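Local coordinates for protein arylalkylamine N-Acetyltransferase 2 (Aedes aegypti, PDB 4FD5) that probably transfers acyl groups from acyl-CoA to arylalkylamines such as dopamine and serotonin, as a member of the GNAT acetyltransferase family, at residues L26-F31 with L52-S56; L60-I66 with V78-I83; K110-Q115 with E190-Y196. All coordinates share one frame. Numbering follows the deposited sequence.

The three contacts follow one another along the chain and share one GNAT fold built on a mixed seven-stranded sheet. Contacts 1 and 2 are neighbours, with centres 13 Å apart. They touch mainly through Leu80, whose CD2 lies 3.8 Å from Ser56 CB and 3.8 Å from Leu26 CD1; Leu26 CD2 packs on Val78 CG2 at 4.1 Å. Helix 50-60 also joins them, since it carries residues 52-56 and leads into residues 60-66. Contact 3 lies across the chain's centre from contact 2, with centres 25 Å apart and nearest atoms about 12 Å apart. Both reach the same sheet. Contact 1 comes within about 7 Å of contact 3, nearest atoms, without touching it.

Contact 1. Residues L26-F31 with L52-S56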
loop_
_atom_site.group_PDB
_atom_site.type_symbol
_atom_site.label_atom_id
_atom_site.label_comp_id
_atom_site.label_asym_id
_atom_site.label_seq_id
_atom_site.Cartn_x
_atom_site.Cartn_y
_atom_site.Cartn_z
ATOM N N LEU A 26 -0.184 9.276 -8.711
ATOM C CA LEU A 26 -0.800 9.041 -7.405
ATOM C C LEU A 26 -1.642 10.261 -7.010
ATOM O O LEU A 26 -2.810 10.122 -6.606
ATOM C CB LEU A 26 0.250 8.668 -6.343
ATOM C CG LEU A 26 0.979 7.341 -6.628
ATOM C CD1 LEU A 26 2.132 7.082 -5.658
ATOM C CD2 LEU A 26 -0.002 6.154 -6.618
ATOM N N ARG A 27 -1.086 11.459 -7.203
ATOM C CA ARG A 27 -1.802 12.663 -6.811
ATOM C C ARG A 27 -3.127 12.705 -7.515
ATOM O O ARG A 27 -4.119 13.167 -6.954
ATOM C CB ARG A 27 -1.039 13.917 -7.214
ATOM C CG ARG A 27 0.165 14.199 -6.385
ATOM C CD ARG A 27 0.656 15.623 -6.649
ATOM N NE ARG A 27 1.980 15.816 -6.078
ATOM C CZ ARG A 27 3.113 15.718 -6.770
ATOM N NH1 ARG A 27 3.090 15.448 -8.074
ATOM N NH2 ARG A 27 4.277 15.902 -6.158
ATOM N N GLN A 28 -3.141 12.231 -8.755
ATOM C CA GLN A 28 -4.308 12.460 -9.581
ATOM C C GLN A 28 -5.302 11.348 -9.390
ATOM O O GLN A 28 -6.508 11.564 -9.539
ATOM C CB GLN A 28 -3.936 12.577 -11.058
ATOM C CG GLN A 28 -3.179 13.845 -11.410
ATOM C CD GLN A 28 -4.019 15.099 -11.245
ATOM O OE1 GLN A 28 -5.248 15.067 -11.389
ATOM N NE2 GLN A 28 -3.362 16.209 -10.937
ATOM N N THR A 29 -4.819 10.156 -9.045
ATOM C CA THR A 29 -5.726 9.022 -9.174
ATOM C C THR A 29 -5.923 8.250 -7.892
ATOM O O THR A 29 -6.923 7.536 -7.742
ATOM C CB THR A 29 -5.300 8.027 -10.293
ATOM O OG1 THR A 29 -4.110 7.338 -9.902
ATOM C CG2 THR A 29 -5.060 8.735 -11.603
ATOM N N PHE A 30 -4.983 8.394 -6.965
ATOM C CA PHE A 30 -4.926 7.469 -5.851
ATOM C C PHE A 30 -5.116 8.090 -4.479
ATOM O O PHE A 30 -5.972 7.660 -3.727
ATOM C CB PHE A 30 -3.624 6.668 -5.866
ATOM C CG PHE A 30 -3.525 5.687 -4.741
ATOM C CD1 PHE A 30 -4.150 4.446 -4.832
ATOM C CD2 PHE A 30 -2.834 6.004 -3.582
ATOM C CE1 PHE A 30 -4.076 3.541 -3.801
ATOM C CE2 PHE A 30 -2.752 5.094 -2.542
ATOM C CZ PHE A 30 -3.380 3.857 -2.648
ATOM N N PHE A 31 -4.294 9.082 -4.152
ATOM C CA PHE A 31 -4.168 9.544 -2.773
ATOM C C PHE A 31 -5.512 9.965 -2.170
ATOM O O PHE A 31 -5.845 9.558 -1.068
ATOM C CB PHE A 31 -3.189 10.718 -2.691
ATOM C CG PHE A 31 -1.724 10.333 -2.793
ATOM C CD1 PHE A 31 -1.245 9.152 -2.245
ATOM C CD2 PHE A 31 -0.828 11.192 -3.416
ATOM C CE1 PHE A 31 0.104 8.826 -2.321
ATOM C CE2 PHE A 31 0.532 10.878 -3.490
ATOM C CZ PHE A 31 0.993 9.687 -2.955
ATOM N N LEU A 52 2.606 11.912 2.436
ATOM C CA LEU A 52 2.296 10.827 1.510
ATOM C C LEU A 52 3.349 10.714 0.425
ATOM O O LEU A 52 3.788 9.610 0.079
ATOM C CB LEU A 52 0.937 11.043 0.842
ATOM C CG LEU A 52 -0.319 11.028 1.710
ATOM C CD1 LEU A 52 -1.553 11.226 0.826
ATOM C CD2 LEU A 52 -0.413 9.724 2.507
ATOM N N GLU A 53 3.749 11.854 -0.126
ATOM C CA GLU A 53 4.719 11.869 -1.213
ATOM C C GLU A 53 6.119 11.516 -0.735
ATOM O O GLU A 53 6.837 10.794 -1.415
ATOM C CB GLU A 53 4.689 13.222 -1.921
ATOM C CG GLU A 53 3.391 13.444 -2.681
ATOM C CD GLU A 53 3.183 14.881 -3.104
ATOM O OE1 GLU A 53 4.180 15.582 -3.364
ATOM O OE2 GLU A 53 2.015 15.316 -3.170
ATOM N N GLN A 54 6.501 12.007 0.442
ATOM C CA GLN A 54 7.771 11.615 1.057
ATOM C C GLN A 54 7.845 10.090 1.230
ATOM O O GLN A 54 8.871 9.453 0.924
ATOM C CB GLN A 54 7.920 12.318 2.410
ATOM C CG GLN A 54 9.138 11.931 3.214
ATOM C CD GLN A 54 9.179 12.671 4.542
ATOM O OE1 GLN A 54 9.651 13.805 4.620
ATOM N NE2 GLN A 54 8.648 12.042 5.587
ATOM N N HIS A 55 6.751 9.505 1.721
ATOM C CA HIS A 55 6.692 8.065 1.942
ATOM C C HIS A 55 6.774 7.289 0.626
ATOM O O HIS A 55 7.538 6.323 0.526
ATOM C CB HIS A 55 5.427 7.676 2.732
ATOM C CG HIS A 55 5.406 6.247 3.196
ATOM N ND1 HIS A 55 4.238 5.586 3.515
ATOM C CD2 HIS A 55 6.408 5.358 3.406
ATOM C CE1 HIS A 55 4.519 4.349 3.892
ATOM N NE2 HIS A 55 5.827 4.184 3.835
ATOM N N SER A 56 6.002 7.718 -0.372
ATOM C CA SER A 56 6.038 7.077 -1.686
ATOM C C SER A 56 7.404 7.169 -2.350
ATOM O O SER A 56 7.846 6.221 -2.982
ATOM C CB SER A 56 4.949 7.610 -2.608
ATOM O OG SER A 56 3.672 7.381 -2.034
#
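Helix 19-29 and helix 50-60 meet here, the first through its end and the residues just after it. Phe31 fills the gap between them. Its chi1 is m (-76°), which turns the ring toward residues 52-56. Leu52, in the mt rotamer, places CD1 over one face of that ring, 4.1 Å from the centroid, as a CH-pi contact. Leu52 CD1 is 3.7 Å from Phe31 CD1. Ser56 lies one helical turn further on and meets the ring at its edge, with OG 3.7 Å from Phe31 CZ. Leu26, also mt, brings CD1 to 3.9 Å from Ser56 OG.

The outer side is polar. Arg27 and Glu53 both leave the backbone sideways and extend until their ends meet. Arg27 is m at chi1, then t at chi2 and chi3. Glu53 is m, then t. Arg27 NH2 donates to Glu53 OE1 at 2.8 Å, and Arg27 NE gives a weak bond to Glu53 OE2 at 3.0 Å. The result is a bidentate salt bridge at the guanidinium edge. Arg27 NH1 pairs with Glu24, and Glu53 OE2 also accepts from His49 N.

Leu26 and Ser56 reach Leu80 and Ile135 of the sheet. This is a helix-helix contact on one face of the GNAT sheet, with a salt bridge on its outer side.

Contact 2. Residues L60-I66 with V78-I83; sequences LKDNVSI and VALNGI
From helix 50-60, residues 60-66 turn (type I, Leu60 to Asn63; Asn63 phi/psi 62/33) into strand 66-69. Val64 is at -129/15; Ser65 and Ile66 are extended. Residues 78-83 lie in strand 75-85, its antiparallel neighbour in the GNAT sheet. Val78 CA lies 3.3 Å from Ile66 O. Ala79 and Ile66 form an antiparallel hydrogen-bonded pair, CA-CA 5.2 Å: Ile66 N to Ala79 O and Ala79 N to Ile66 O are both 2.9 Å. Leu80 CG packs 4.0 Å from Leu60 CD2. Asn81 (chi1 m) sends ND2 to Val64 O at 3.0 Å, and N to Ser65 OG (chi1 m) at 3.1 Å. Water 2 joins Asn81 O, Val64 N and Ser65 OG at 2.7, 3.0 and 2.7 Å. Gly82 CA lies 3.4 Å from OD2 of Asp62 (chi1 m), which accepts Ile83 N at 2.9 Å; Ile83 CG1 meets Val64 CG2 at 4.2 Å. Water 1 bridges Ile83 O (2.9 Å) and, weakly, Asp62 OD1 (3.1 Å). Beyond the Ile66-Ala79 pair, side chains and water replace backbone partners for the strand.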
loop_
_atom_site.group_PDB
_atom_site.type_symbol
_atom_site.label_atom_id
_atom_site.label_comp_id
_atom_site.label_asym_id
_atom_site.label_seq_id
_atom_site.Cartn_x
_atom_site.Cartn_y
_atom_site.Cartn_z
ATOM N N LEU A 60 9.691 4.055 -3.429
ATOM C CA LEU A 60 10.189 3.933 -4.789
ATOM C C LEU A 60 11.682 3.633 -4.803
ATOM O O LEU A 60 12.144 2.820 -5.594
ATOM C CB LEU A 60 9.900 5.200 -5.606
ATOM C CG LEU A 60 8.452 5.333 -6.095
ATOM C CD1 LEU A 60 8.137 6.736 -6.628
ATOM C CD2 LEU A 60 8.164 4.281 -7.155
ATOM N N LYS A 61 12.431 4.276 -3.914
ATOM C CA LYS A 61 13.881 4.059 -3.907
ATOM C C LYS A 61 14.344 2.657 -3.498
ATOM O O LYS A 61 15.526 2.314 -3.663
ATOM C CB LYS A 61 14.564 5.132 -3.070
ATOM C CG LYS A 61 14.496 6.481 -3.743
ATOM C CD LYS A 61 14.868 7.612 -2.802
ATOM C CE LYS A 61 14.786 8.938 -3.532
ATOM N NZ LYS A 61 15.110 10.101 -2.665
ATOM N N ASP A 62 13.429 1.831 -2.990
ATOM C CA ASP A 62 13.749 0.417 -2.744
ATOM C C ASP A 62 13.918 -0.384 -4.042
ATOM O O ASP A 62 14.345 -1.545 -4.011
ATOM C CB ASP A 62 12.691 -0.262 -1.862
ATOM C CG ASP A 62 12.826 0.088 -0.388
ATOM O OD1 ASP A 62 13.877 0.646 0.030
ATOM O OD2 ASP A 62 11.873 -0.204 0.367
ATOM N N ASN A 63 13.561 0.235 -5.169
ATOM C CA ASN A 63 13.808 -0.320 -6.491
ATOM C C ASN A 63 13.094 -1.652 -6.720
ATOM O O ASN A 63 13.600 -2.526 -7.424
ATOM C CB ASN A 63 15.308 -0.533 -6.707
ATOM C CG ASN A 63 15.681 -0.559 -8.176
ATOM O OD1 ASN A 63 15.030 0.082 -9.006
ATOM N ND2 ASN A 63 16.742 -1.296 -8.506
ATOM N N VAL A 64 11.919 -1.810 -6.123
ATOM C CA VAL A 64 11.129 -3.032 -6.330
ATOM C C VAL A 64 9.688 -2.731 -6.724
ATOM O O VAL A 64 8.835 -3.626 -6.673
ATOM C CB VAL A 64 11.155 -4.010 -5.121
ATOM C CG1 VAL A 64 12.548 -4.631 -4.955
ATOM C CG2 VAL A 64 10.715 -3.317 -3.838
ATOM N N SER A 65 9.414 -1.485 -7.116
ATOM C CA SER A 65 8.065 -1.121 -7.551
ATOM C C SER A 65 7.876 -1.401 -9.040
ATOM O O SER A 65 8.832 -1.348 -9.810
ATOM C CB SER A 65 7.791 0.356 -7.268
ATOM O OG SER A 65 7.913 0.618 -5.878
ATOM N N ILE A 66 6.632 -1.669 -9.446
ATOM C CA ILE A 66 6.331 -1.995 -10.844
ATOM C C ILE A 66 5.351 -0.973 -11.415
ATOM O O ILE A 66 4.429 -0.555 -10.727
ATOM C CB ILE A 66 5.649 -3.369 -10.940
ATOM C CG1 ILE A 66 6.464 -4.447 -10.221
ATOM C CG2 ILE A 66 5.379 -3.737 -12.400
ATOM C CD1 ILE A 66 7.753 -4.756 -10.862
ATOM N N VAL A 78 0.315 1.407 -11.107
ATOM C CA VAL A 78 1.533 1.051 -10.373
ATOM C C VAL A 78 1.263 0.128 -9.181
ATOM O O VAL A 78 0.174 0.119 -8.602
ATOM C CB VAL A 78 2.264 2.298 -9.834
ATOM C CG1 VAL A 78 2.746 3.179 -10.999
ATOM C CG2 VAL A 78 1.381 3.065 -8.856
ATOM N N ALA A 79 2.299 -0.619 -8.813
ATOM C CA ALA A 79 2.382 -1.281 -7.522
ATOM C C ALA A 79 3.628 -0.743 -6.850
ATOM O O ALA A 79 4.741 -1.034 -7.290
ATOM C CB ALA A 79 2.507 -2.779 -7.700
ATOM N N LEU A 80 3.444 0.076 -5.821
ATOM C CA LEU A 80 4.592 0.582 -5.075
ATOM C C LEU A 80 4.837 -0.416 -3.961
ATOM O O LEU A 80 3.948 -0.652 -3.116
ATOM C CB LEU A 80 4.342 1.973 -4.498
ATOM C CG LEU A 80 4.784 3.148 -5.367
ATOM C CD1 LEU A 80 4.042 3.153 -6.666
ATOM C CD2 LEU A 80 4.656 4.484 -4.658
ATOM N N ASN A 81 6.059 -0.955 -3.968
ATOM C CA ASN A 81 6.461 -2.029 -3.072
ATOM C C ASN A 81 7.688 -1.623 -2.286
ATOM O O ASN A 81 8.594 -0.981 -2.824
ATOM C CB ASN A 81 6.793 -3.294 -3.866
ATOM C CG ASN A 81 5.648 -3.743 -4.756
ATOM O OD1 ASN A 81 4.487 -3.758 -4.334
ATOM N ND2 ASN A 81 5.961 -4.080 -5.997
ATOM N N GLY A 82 7.705 -1.984 -1.009
ATOM C CA GLY A 82 8.852 -1.681 -0.158
ATOM C C GLY A 82 9.440 -2.907 0.502
ATOM O O GLY A 82 8.841 -3.973 0.524
ATOM N N ILE A 83 10.640 -2.761 1.054
ATOM C CA ILE A 83 11.281 -3.872 1.741
ATOM C C ILE A 83 11.269 -3.644 3.248
ATOM O O ILE A 83 11.761 -2.623 3.716
ATOM C CB ILE A 83 12.737 -4.038 1.271
ATOM C CG1 ILE A 83 12.765 -4.186 -0.250
ATOM C CG2 ILE A 83 13.357 -5.265 1.940
ATOM C CD1 ILE A 83 14.162 -4.090 -0.862
HETATM O O HOH W 1 13.728 -0.640 2.847
HETATM O O HOH W 2 10.280 0.128 -4.585
#

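Contact 3. Residues K110-Q115 with E190-Y196; sequences KLLYEQ and EINYTDY
Residues 110-115 are regular helix within helix 103-116. Residues 190-192 end strand 186-192, and residues 193-195 form a 3-10 turn before Tyr196. The axes of residues 110-115 and 190-192 pass 10.5 Å apart, with 137° between their N-to-C directions. The closest CA pairs are Leu111 with Tyr196 at 8.9 Å and Gln115 with Glu190 at 7.9 Å.

Leu111 (chi1 t, chi2 p) is the central apolar side chain. Its CD1 sits over a face of the Tyr196 ring, 3.8 Å from the centroid and 13° off the normal, a CH-pi contact. The same CD1 is 4.3 Å from Ile191 CG2. Leu111 CD2 is 4.3 Å from Tyr193 CE1, at that ring's edge; Tyr193 OH bonds to Thr172 O. Ile191 is tt, with CD1 3.8 Å from Gln115 NE2. Tyr196 (chi1 t) donates from OH to Glu114 OE1 at 2.8 Å, and Lys110 NZ bridges to Glu114 OE2 at 3.0 Å.

This is helix packing against an outermost strand of the GNAT sheet and the turn beyond it. The apolar patch around Leu111 has a polar border: the Glu114 carboxylate accepts a hydrogen bond from the Tyr196 phenol through OE1 and pairs with the Lys110 ammonium through OE2.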
loop_
_atom_site.group_PDB
_atom_site.type_symbol
_atom_site.label_atom_id
_atom_site.label_comp_id
_atom_site.label_asym_id
_atom_site.label_seq_id
_atom_site.Cartn_x
_atom_site.Cartn_y
_atom_site.Cartn_z
ATOM N N LYS A 110 -1.350 5.553 13.177
ATOM C CA LYS A 110 -1.667 4.874 14.420
ATOM C C LYS A 110 -2.433 3.576 14.201
ATOM O O LYS A 110 -2.082 2.548 14.785
ATOM C CB LYS A 110 -2.448 5.807 15.349
ATOM C CG LYS A 110 -2.712 5.250 16.733
ATOM C CD LYS A 110 -3.326 6.329 17.639
ATOM C CE LYS A 110 -4.236 5.724 18.705
ATOM N NZ LYS A 110 -3.509 4.902 19.715
ATOM N N LEU A 111 -3.472 3.606 13.365
ATOM C CA LEU A 111 -4.219 2.370 13.128
ATOM C C LEU A 111 -3.308 1.291 12.538
ATOM O O LEU A 111 -3.308 0.128 12.988
ATOM C CB LEU A 111 -5.408 2.612 12.211
ATOM C CG LEU A 111 -6.137 1.350 11.736
ATOM C CD1 LEU A 111 -6.694 0.517 12.909
ATOM C CD2 LEU A 111 -7.236 1.737 10.761
ATOM N N LEU A 112 -2.519 1.672 11.538
ATOM C CA LEU A 112 -1.670 0.661 10.891
ATOM C C LEU A 112 -0.597 0.113 11.849
ATOM O O LEU A 112 -0.343 -1.104 11.900
ATOM C CB LEU A 112 -1.053 1.215 9.609
ATOM C CG LEU A 112 -2.066 1.679 8.568
ATOM C CD1 LEU A 112 -1.373 2.538 7.529
ATOM C CD2 LEU A 112 -2.757 0.480 7.930
ATOM N N TYR A 113 0.013 0.996 12.632
ATOM C CA TYR A 113 0.978 0.567 13.656
ATOM C C TYR A 113 0.368 -0.415 14.667
ATOM O O TYR A 113 0.909 -1.496 14.951
ATOM C CB TYR A 113 1.527 1.807 14.368
ATOM C CG TYR A 113 2.383 1.495 15.569
ATOM C CD1 TYR A 113 3.712 1.115 15.419
ATOM C CD2 TYR A 113 1.860 1.585 16.855
ATOM C CE1 TYR A 113 4.492 0.827 16.514
ATOM C CE2 TYR A 113 2.632 1.297 17.955
ATOM C CZ TYR A 113 3.947 0.917 17.776
ATOM O OH TYR A 113 4.716 0.630 18.882
ATOM N N GLU A 114 -0.783 -0.031 15.195
ATOM C CA GLU A 114 -1.483 -0.848 16.171
ATOM C C GLU A 114 -1.814 -2.221 15.629
ATOM O O GLU A 114 -1.625 -3.225 16.317
ATOM C CB GLU A 114 -2.778 -0.182 16.581
ATOM C CG GLU A 114 -2.601 1.039 17.412
ATOM C CD GLU A 114 -3.944 1.604 17.804
ATOM O OE1 GLU A 114 -4.865 1.594 16.948
ATOM O OE2 GLU A 114 -4.083 2.028 18.965
ATOM N N GLN A 115 -2.321 -2.283 14.403
ATOM C CA GLN A 115 -2.704 -3.586 13.880
ATOM C C GLN A 115 -1.467 -4.437 13.633
ATOM O O GLN A 115 -1.470 -5.643 13.909
ATOM C CB GLN A 115 -3.556 -3.452 12.621
ATOM C CG GLN A 115 -4.933 -2.880 12.911
ATOM C CD GLN A 115 -5.739 -3.794 13.808
ATOM O OE1 GLN A 115 -6.031 -4.931 13.442
ATOM N NE2 GLN A 115 -6.081 -3.313 14.998
ATOM N N GLU A 190 -7.388 -8.565 10.987
ATOM C CA GLU A 190 -8.405 -7.721 10.360
ATOM C C GLU A 190 -9.174 -6.906 11.383
ATOM O O GLU A 190 -9.304 -7.306 12.534
ATOM C CB GLU A 190 -9.359 -8.539 9.497
ATOM C CG GLU A 190 -10.254 -9.497 10.246
ATOM C CD GLU A 190 -11.104 -10.332 9.304
ATOM O OE1 GLU A 190 -10.906 -10.232 8.071
ATOM O OE2 GLU A 190 -11.960 -11.093 9.790
ATOM N N ILE A 191 -9.682 -5.756 10.944
ATOM C CA ILE A 191 -10.517 -4.926 11.814
ATOM C C ILE A 191 -11.589 -4.187 11.012
ATOM O O ILE A 191 -11.329 -3.687 9.909
ATOM C CB ILE A 191 -9.669 -3.944 12.655
ATOM C CG1 ILE A 191 -10.549 -3.200 13.674
ATOM C CG2 ILE A 191 -8.920 -2.963 11.760
ATOM C CD1 ILE A 191 -9.750 -2.311 14.612
ATOM N N ASN A 192 -12.809 -4.157 11.550
ATOM C CA ASN A 192 -13.913 -3.448 10.917
ATOM C C ASN A 192 -13.841 -1.984 11.285
ATOM O O ASN A 192 -13.696 -1.655 12.462
ATOM C CB ASN A 192 -15.261 -3.989 11.409
ATOM C CG ASN A 192 -15.534 -5.404 10.946
ATOM O OD1 ASN A 192 -15.380 -5.724 9.771
ATOM N ND2 ASN A 192 -15.954 -6.258 11.873
ATOM N N TYR A 193 -13.936 -1.116 10.286
ATOM C CA TYR A 193 -13.874 0.325 10.512
ATOM C C TYR A 193 -15.003 0.781 11.437
ATOM O O TYR A 193 -14.845 1.718 12.208
ATOM C CB TYR A 193 -13.916 1.077 9.185
ATOM C CG TYR A 193 -12.721 0.786 8.309
ATOM C CD1 TYR A 193 -11.439 0.860 8.828
ATOM C CD2 TYR A 193 -12.879 0.421 6.986
ATOM C CE1 TYR A 193 -10.338 0.590 8.037
ATOM C CE2 TYR A 193 -11.789 0.153 6.192
ATOM C CZ TYR A 193 -10.524 0.240 6.735
ATOM O OH TYR A 193 -9.420 -0.033 5.955
ATOM N N THR A 194 -16.139 0.100 11.376
ATOM C CA THR A 194 -17.250 0.513 12.228
ATOM C C THR A 194 -17.013 0.175 13.693
ATOM O O THR A 194 -17.733 0.664 14.565
ATOM C CB THR A 194 -18.594 -0.084 11.772
ATOM O OG1 THR A 194 -18.461 -1.498 11.607
ATOM C CG2 THR A 194 -19.039 0.537 10.460
ATOM N N ASP A 195 -16.007 -0.652 13.971
ATOM C CA ASP A 195 -15.716 -1.071 15.342
ATOM C C ASP A 195 -14.523 -0.327 15.933
ATOM O O ASP A 195 -14.151 -0.560 17.079
ATOM C CB ASP A 195 -15.428 -2.578 15.406
ATOM C CG ASP A 195 -16.597 -3.429 14.944
ATOM O OD1 ASP A 195 -17.766 -3.009 15.086
ATOM O OD2 ASP A 195 -16.335 -4.535 14.432
ATOM N N TYR A 196 -13.910 0.555 15.149
ATOM C CA TYR A 196 -12.698 1.234 15.592
ATOM C C TYR A 196 -13.042 2.656 16.038
ATOM O O TYR A 196 -13.222 3.541 15.202
ATOM C CB TYR A 196 -11.667 1.231 14.456
ATOM C CG TYR A 196 -10.329 1.839 14.809
ATOM C CD1 TYR A 196 -9.554 1.315 15.831
ATOM C CD2 TYR A 196 -9.834 2.940 14.107
ATOM C CE1 TYR A 196 -8.332 1.866 16.156
ATOM C CE2 TYR A 196 -8.602 3.494 14.417
ATOM C CZ TYR A 196 -7.858 2.955 15.445
ATOM O OH TYR A 196 -6.635 3.493 15.773
#